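Local coordinates for probable threonyl-tRNA synthetase 1 (Aeropyrum pernix, PDB 3A32) that attaches threonine to tRNA(Thr) in two steps, activating the amino acid with ATP and then passing it to the tRNA, and lacks a cis-editing domain, at the interface of chains A and B. Sequence-based numbering; all coordinates share one arbitrary frame. Chains: chain A/B, Probable threonyl-tRNA synthetase 1.

Contact 1: the interface of chains A and B. Residues chain A 56, 60, 70-72, 137; chain B 49-50, 53, 463.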
# COMPACT_ATOMS: atom_id res chain seq x y z
N ALA A 56 -4.45 2.99 -2.18
CA ALA A 56 -4.14 1.57 -2.26
C ALA A 56 -5.06 0.74 -1.39
O ALA A 56 -5.54 -0.32 -1.79
CB ALA A 56 -2.66 1.29 -1.86
N ALA A 60 -7.90 -1.61 -2.72
CA ALA A 60 -7.65 -3.00 -2.37
C ALA A 60 -8.82 -3.63 -1.61
O ALA A 60 -9.33 -4.67 -2.00
CB ALA A 60 -6.31 -3.16 -1.57
N VAL A 70 -6.72 -9.82 -3.84
CA VAL A 70 -5.72 -8.76 -3.97
C VAL A 70 -4.33 -9.30 -3.96
O VAL A 70 -4.01 -10.22 -3.18
CB VAL A 70 -5.93 -7.59 -2.99
CG1 VAL A 70 -7.42 -7.07 -3.16
CG2 VAL A 70 -5.59 -7.97 -1.58
N VAL A 71 -3.50 -8.77 -4.86
CA VAL A 71 -2.17 -9.25 -5.01
C VAL A 71 -1.20 -8.10 -5.22
O VAL A 71 -1.58 -6.93 -5.46
CB VAL A 71 -2.04 -10.33 -6.14
CG1 VAL A 71 -3.01 -11.50 -5.88
CG2 VAL A 71 -2.23 -9.72 -7.52
N GLU A 72 0.06 -8.42 -5.05
CA GLU A 72 1.14 -7.50 -5.39
C GLU A 72 2.16 -8.37 -6.14
O GLU A 72 2.53 -9.47 -5.66
CB GLU A 72 1.72 -6.83 -4.14
CG GLU A 72 3.06 -6.11 -4.39
CD GLU A 72 3.52 -5.15 -3.25
OE1 GLU A 72 2.82 -5.07 -2.22
OE2 GLU A 72 4.58 -4.43 -3.43
N PHE A 137 -7.04 -8.53 -8.38
CA PHE A 137 -6.86 -7.07 -8.37
C PHE A 137 -5.46 -6.68 -7.88
O PHE A 137 -4.96 -7.27 -6.94
CB PHE A 137 -7.87 -6.38 -7.43
CG PHE A 137 -7.59 -4.90 -7.26
CD1 PHE A 137 -7.92 -4.00 -8.27
CD2 PHE A 137 -6.95 -4.42 -6.12
CE1 PHE A 137 -7.64 -2.67 -8.15
CE2 PHE A 137 -6.69 -3.06 -5.99
CZ PHE A 137 -7.02 -2.19 -6.99
N GLY B 49 -0.82 -11.72 -0.81
CA GLY B 49 -1.29 -10.36 -1.23
C GLY B 49 -1.86 -9.56 -0.08
O GLY B 49 -1.41 -8.42 0.16
N PRO B 50 -2.82 -10.15 0.66
CA PRO B 50 -3.39 -9.43 1.80
C PRO B 50 -2.39 -9.13 2.90
O PRO B 50 -2.46 -8.06 3.51
CB PRO B 50 -4.55 -10.34 2.28
CG PRO B 50 -4.85 -11.23 1.08
CD PRO B 50 -3.51 -11.44 0.44
N TYR B 53 -0.56 -5.86 1.64
CA TYR B 53 -1.35 -4.66 1.84
C TYR B 53 -1.53 -4.35 3.33
O TYR B 53 -1.47 -3.20 3.70
CB TYR B 53 -2.70 -4.74 1.15
CG TYR B 53 -2.61 -4.68 -0.36
CD1 TYR B 53 -2.43 -5.84 -1.10
CD2 TYR B 53 -2.67 -3.45 -1.03
CE1 TYR B 53 -2.31 -5.80 -2.50
CE2 TYR B 53 -2.60 -3.39 -2.45
CZ TYR B 53 -2.44 -4.58 -3.17
OH TYR B 53 -2.37 -4.59 -4.52
N ILE B 463 -8.94 -7.29 5.15
CA ILE B 463 -8.87 -7.48 3.74
C ILE B 463 -9.41 -8.91 3.51
O ILE B 463 -8.65 -9.88 3.70
CB ILE B 463 -7.44 -7.36 3.25
CG1 ILE B 463 -6.85 -6.02 3.77
CG2 ILE B 463 -7.46 -7.53 1.67
CD1 ILE B 463 -5.39 -5.85 3.51
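B:Tyr53 reaches from helix 48-65 of chain B into chain A, where one face of its ring is turned to A:Ala60 and A:Val70. The contact is part of the homodimer interface of a class-II aminoacyl-tRNA synthetase. Helix 48-65 and the strand that follows form motif 1, the dimer motif of the class, and help to join the two catalytic domains.

The tight part is built around the tyrosine. CG of B:Tyr53 stands anti to its carbonyl carbon (chi1 -70°), which sends the ring away from its own helix. The methyl CB of A:Ala60 sits over the face toward CD2, 3.7 Å from B:Tyr53 CD2. Across the same face, at its CD1 rim, A:Val70 CG2 lies 3.8 Å from B:Tyr53 CD1, and the two side chains cross obliquely. At the tip, the phenol OH of B:Tyr53 donates a hydrogen bond of 2.6 Å to the carbonyl O of A:Val71. This oxygen lies in the plane of the ring, at its edge. The C=O...donor angle is 148°, and the donor is tilted 32° from the carbonyl plane. The bond gives the phenol OH a partner and probably holds the ring's tip in place. B:Gly49 has no side chain, and its CA comes within 3.3 Å of A:Val70 O.

The margins hide far less surface. B:Tyr53 buries 72 Å², but B:Pro50, B:Ile463 and A:Glu72 bury 11 to 15 Å² each. A:Glu72 stays distant, its backbone N 4.4 Å from B:Tyr53 CE1.

Contact 2: the interface of chains A and B. Residues chain A 69-71, 118, 122, 134; chain B 44-46, 49.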
# COMPACT_ATOMS: atom_id res chain seq x y z
N TYR A 69 -9.30 -11.32 -5.54
CA TYR A 69 -8.14 -11.57 -4.74
C TYR A 69 -7.19 -10.41 -4.93
O TYR A 69 -6.90 -10.05 -6.07
CB TYR A 69 -7.48 -12.80 -5.23
CG TYR A 69 -8.34 -14.01 -5.23
CD1 TYR A 69 -8.85 -14.53 -4.03
CD2 TYR A 69 -8.58 -14.73 -6.43
CE1 TYR A 69 -9.63 -15.69 -4.04
CE2 TYR A 69 -9.34 -15.88 -6.43
CZ TYR A 69 -9.85 -16.35 -5.24
OH TYR A 69 -10.58 -17.50 -5.25
N VAL A 70 -6.72 -9.82 -3.84
CA VAL A 70 -5.72 -8.76 -3.97
C VAL A 70 -4.33 -9.30 -3.96
O VAL A 70 -4.01 -10.22 -3.18
CB VAL A 70 -5.93 -7.59 -2.99
CG1 VAL A 70 -7.42 -7.07 -3.16
CG2 VAL A 70 -5.59 -7.97 -1.58
N VAL A 71 -3.50 -8.77 -4.86
CA VAL A 71 -2.17 -9.25 -5.01
C VAL A 71 -1.20 -8.10 -5.22
O VAL A 71 -1.58 -6.93 -5.46
CB VAL A 71 -2.04 -10.33 -6.14
CG1 VAL A 71 -3.01 -11.50 -5.88
CG2 VAL A 71 -2.23 -9.72 -7.52
N LEU A 118 -0.01 -16.35 -11.50
CA LEU A 118 -0.66 -16.60 -10.20
C LEU A 118 -1.90 -17.46 -10.36
O LEU A 118 -2.15 -18.31 -9.56
CB LEU A 118 -1.08 -15.27 -9.49
CG LEU A 118 0.07 -14.36 -8.97
CD1 LEU A 118 -0.42 -13.14 -8.20
CD2 LEU A 118 1.05 -15.17 -8.13
N GLU A 122 -2.16 -21.50 -8.89
CA GLU A 122 -3.29 -21.96 -8.09
C GLU A 122 -3.97 -23.14 -8.75
O GLU A 122 -4.48 -24.03 -8.06
CB GLU A 122 -4.31 -20.83 -7.82
CG GLU A 122 -3.69 -19.61 -7.15
CD GLU A 122 -3.29 -19.80 -5.65
OE1 GLU A 122 -3.50 -20.86 -5.07
OE2 GLU A 122 -2.74 -18.86 -5.06
N PHE A 134 -12.41 -16.27 -11.91
CA PHE A 134 -11.23 -15.98 -11.09
C PHE A 134 -10.90 -14.52 -11.34
O PHE A 134 -10.69 -14.11 -12.49
CB PHE A 134 -10.10 -16.89 -11.53
CG PHE A 134 -8.77 -16.55 -10.95
CD1 PHE A 134 -8.35 -17.12 -9.77
CD2 PHE A 134 -7.89 -15.71 -11.64
CE1 PHE A 134 -7.08 -16.81 -9.24
CE2 PHE A 134 -6.64 -15.40 -11.13
CZ PHE A 134 -6.22 -15.96 -9.94
N PHE B 44 4.87 -12.98 -4.84
CA PHE B 44 3.84 -13.15 -3.83
C PHE B 44 2.54 -13.60 -4.45
O PHE B 44 2.14 -13.11 -5.52
CB PHE B 44 3.70 -11.89 -2.96
CG PHE B 44 4.80 -11.78 -1.97
CD1 PHE B 44 4.67 -12.35 -0.72
CD2 PHE B 44 6.02 -11.21 -2.33
CE1 PHE B 44 5.73 -12.27 0.19
CE2 PHE B 44 7.06 -11.14 -1.45
CZ PHE B 44 6.92 -11.68 -0.18
N SER B 45 1.91 -14.56 -3.80
CA SER B 45 0.76 -15.22 -4.39
C SER B 45 -0.57 -14.71 -3.71
O SER B 45 -0.62 -13.59 -3.16
CB SER B 45 0.98 -16.74 -4.30
OG SER B 45 -0.15 -17.43 -4.76
N LEU B 46 -1.63 -15.52 -3.75
CA LEU B 46 -2.94 -15.07 -3.27
C LEU B 46 -2.96 -14.91 -1.74
O LEU B 46 -3.48 -13.93 -1.24
CB LEU B 46 -4.06 -16.04 -3.73
CG LEU B 46 -4.75 -15.70 -5.08
CD1 LEU B 46 -3.78 -15.33 -6.18
CD2 LEU B 46 -5.73 -16.81 -5.55
N GLY B 49 -0.82 -11.72 -0.81
CA GLY B 49 -1.29 -10.36 -1.23
C GLY B 49 -1.86 -9.56 -0.08
O GLY B 49 -1.41 -8.42 0.16
O HOH W 1 -5.25 -12.52 -2.52
O HOH W 2 -0.26 -18.23 -7.26
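B:Leu46 inserts its side chain between A:Tyr69, A:Val71 and A:Glu122 of the partner subunit, in a pocket of aromatic and aliphatic groups with one carboxylate in its wall. Its CB lies 3.4 Å from the carboxylate oxygen OE2 of A:Glu122. CG comes next and meets both that oxygen and CG of A:Tyr69. There the chain forks. CD1 packs 3.9 Å from A:Val71 CG1, the two side chains lying side by side and pointing the same way. CD2 sits over one face of the A:Tyr69 ring, offset toward the rim and 3.7 Å from the centroid, as a CH-pi contact. The same methyl touches CE1 of A:Phe134 and CG of A:Glu122. OE2 of A:Glu122 stays near both methyls. An alanine in place of A:Tyr69 would probably leave CD2 of B:Leu46 without its aromatic face and open a gap beside it.

OE2 is turned to B:Ser45 as well. OG of B:Ser45 is anti to its backbone N (chi1 175°) and can donate a hydrogen bond to A:Glu122 OE2 at 3.0 Å. Beside it, A:Leu118 CD2 packs 3.8 Å from B:Ser45 CA. Water 1 links the carbonyl oxygens of A:Val70 and B:Leu46. Water 2 lies 2.6 Å from B:Ser45 OG and 3.0 Å from A:Leu118 O.

Contact 3: the interface of chains A and B. Residues chain A 122, 126, 129-130; chain B 469-471.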
# COMPACT_ATOMS: atom_id res chain seq x y z
N GLU A 122 -2.16 -21.50 -8.89
CA GLU A 122 -3.29 -21.96 -8.09
C GLU A 122 -3.97 -23.14 -8.75
O GLU A 122 -4.48 -24.03 -8.06
CB GLU A 122 -4.31 -20.83 -7.82
CG GLU A 122 -3.69 -19.61 -7.15
CD GLU A 122 -3.29 -19.80 -5.65
OE1 GLU A 122 -3.50 -20.86 -5.07
OE2 GLU A 122 -2.74 -18.86 -5.06
N HIS A 126 -4.41 -26.54 -6.73
CA HIS A 126 -5.79 -26.84 -6.33
C HIS A 126 -6.71 -27.29 -7.45
O HIS A 126 -7.79 -27.78 -7.18
CB HIS A 126 -6.39 -25.67 -5.53
CG HIS A 126 -5.49 -25.22 -4.41
ND1 HIS A 126 -5.17 -26.04 -3.35
CD2 HIS A 126 -4.75 -24.10 -4.25
CE1 HIS A 126 -4.30 -25.43 -2.56
NE2 HIS A 126 -4.04 -24.24 -3.08
N LYS A 129 -10.85 -27.04 -7.76
CA LYS A 129 -11.36 -26.39 -6.52
C LYS A 129 -11.31 -24.86 -6.59
O LYS A 129 -12.08 -24.17 -5.90
CB LYS A 129 -10.60 -26.83 -5.28
CG LYS A 129 -10.78 -28.29 -4.90
CD LYS A 129 -10.42 -28.43 -3.45
CE LYS A 129 -8.93 -28.43 -3.25
NZ LYS A 129 -8.72 -28.61 -1.77
N LEU A 130 -10.40 -24.34 -7.43
CA LEU A 130 -10.31 -22.88 -7.66
C LEU A 130 -11.61 -22.46 -8.35
O LEU A 130 -11.93 -23.00 -9.41
CB LEU A 130 -9.13 -22.51 -8.56
CG LEU A 130 -8.75 -21.02 -8.67
CD1 LEU A 130 -8.22 -20.43 -7.34
CD2 LEU A 130 -7.75 -20.81 -9.77
N PHE B 469 -10.83 -22.83 -1.39
CA PHE B 469 -10.17 -23.72 -2.37
C PHE B 469 -8.86 -24.33 -1.88
O PHE B 469 -8.43 -25.37 -2.41
CB PHE B 469 -9.94 -22.99 -3.72
CG PHE B 469 -9.01 -21.81 -3.64
CD1 PHE B 469 -7.61 -21.97 -3.78
CD2 PHE B 469 -9.53 -20.52 -3.48
CE1 PHE B 469 -6.75 -20.85 -3.75
CE2 PHE B 469 -8.65 -19.38 -3.42
CZ PHE B 469 -7.29 -19.55 -3.55
N MET B 470 -8.27 -23.67 -0.86
CA MET B 470 -6.99 -24.07 -0.26
C MET B 470 -7.13 -25.22 0.72
O MET B 470 -6.13 -25.83 1.10
CB MET B 470 -6.37 -22.90 0.51
CG MET B 470 -5.97 -21.69 -0.35
SD MET B 470 -5.02 -20.46 0.64
CE MET B 470 -4.72 -19.26 -0.67
N LEU B 471 -8.35 -25.52 1.19
CA LEU B 471 -8.47 -26.48 2.28
C LEU B 471 -8.77 -27.94 1.83
O LEU B 471 -9.50 -28.10 0.86
CB LEU B 471 -9.47 -25.96 3.32
CG LEU B 471 -8.85 -25.33 4.58
CD1 LEU B 471 -7.49 -24.70 4.41
CD2 LEU B 471 -9.75 -24.45 5.38
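This is a homodimer contact in which the C-terminal end of chain B docks on chain A, tying the tail of one subunit to helix 112-126 and the following turn of the other. B:Phe469 is the inserted side chain. Its CG stands between the backbone N and the carbonyl carbon (chi1 63°), which turns the ring toward A:Leu130 and A:His126. CD1 of A:Leu130 sits over the centre of one face, 3.7 Å from the ring centroid, as a CH-pi contact. The CD1 edge of the B:Phe469 ring leans on the face of the A:His126 imidazole, near its rim, with planes 66° apart and B:Phe469 CD1 3.6 Å from A:His126 CD2. OE1 of A:Glu122 lies 3.5 Å from B:Phe469 CE1, the carboxylate plane steeply turned from the ring. OE1 also lies in plane at the edge of the A:His126 imidazole. Over one face of that imidazole passes the backbone of the tail, with B:Met470 CA 3.8 Å from A:His126 CE1.

A:Lys129 holds the last residue. Its chain bends at chi3 (-77°) and brings the terminal amine to the tail. Opposite charges would probably strengthen its bond to the C-terminal carboxylate. NZ of A:Lys129 donates this hydrogen bond of 2.8 Å to the carboxylate oxygen O of B:Leu471, arriving above the plane of that group.

The contacts follow one another along the dimer interface. Contact 1 and contact 2 have centres of C-alpha atoms about 8 Å apart and share A:Val70, A:Val71 and B:Gly49. They are thus neighbouring parts of one surface. Contact 2 and contact 3 are about 12 Å apart and share A:Glu122, whose two carboxylate oxygens face different segments of chain B. Contact 1 and contact 3 are about 19 Å apart. Helix 112-126 of chain A serves both contact 2 and contact 3. The two-fold axis repeats all three with the chains exchanged, so each subunit both receives and supplies a C-terminal tail.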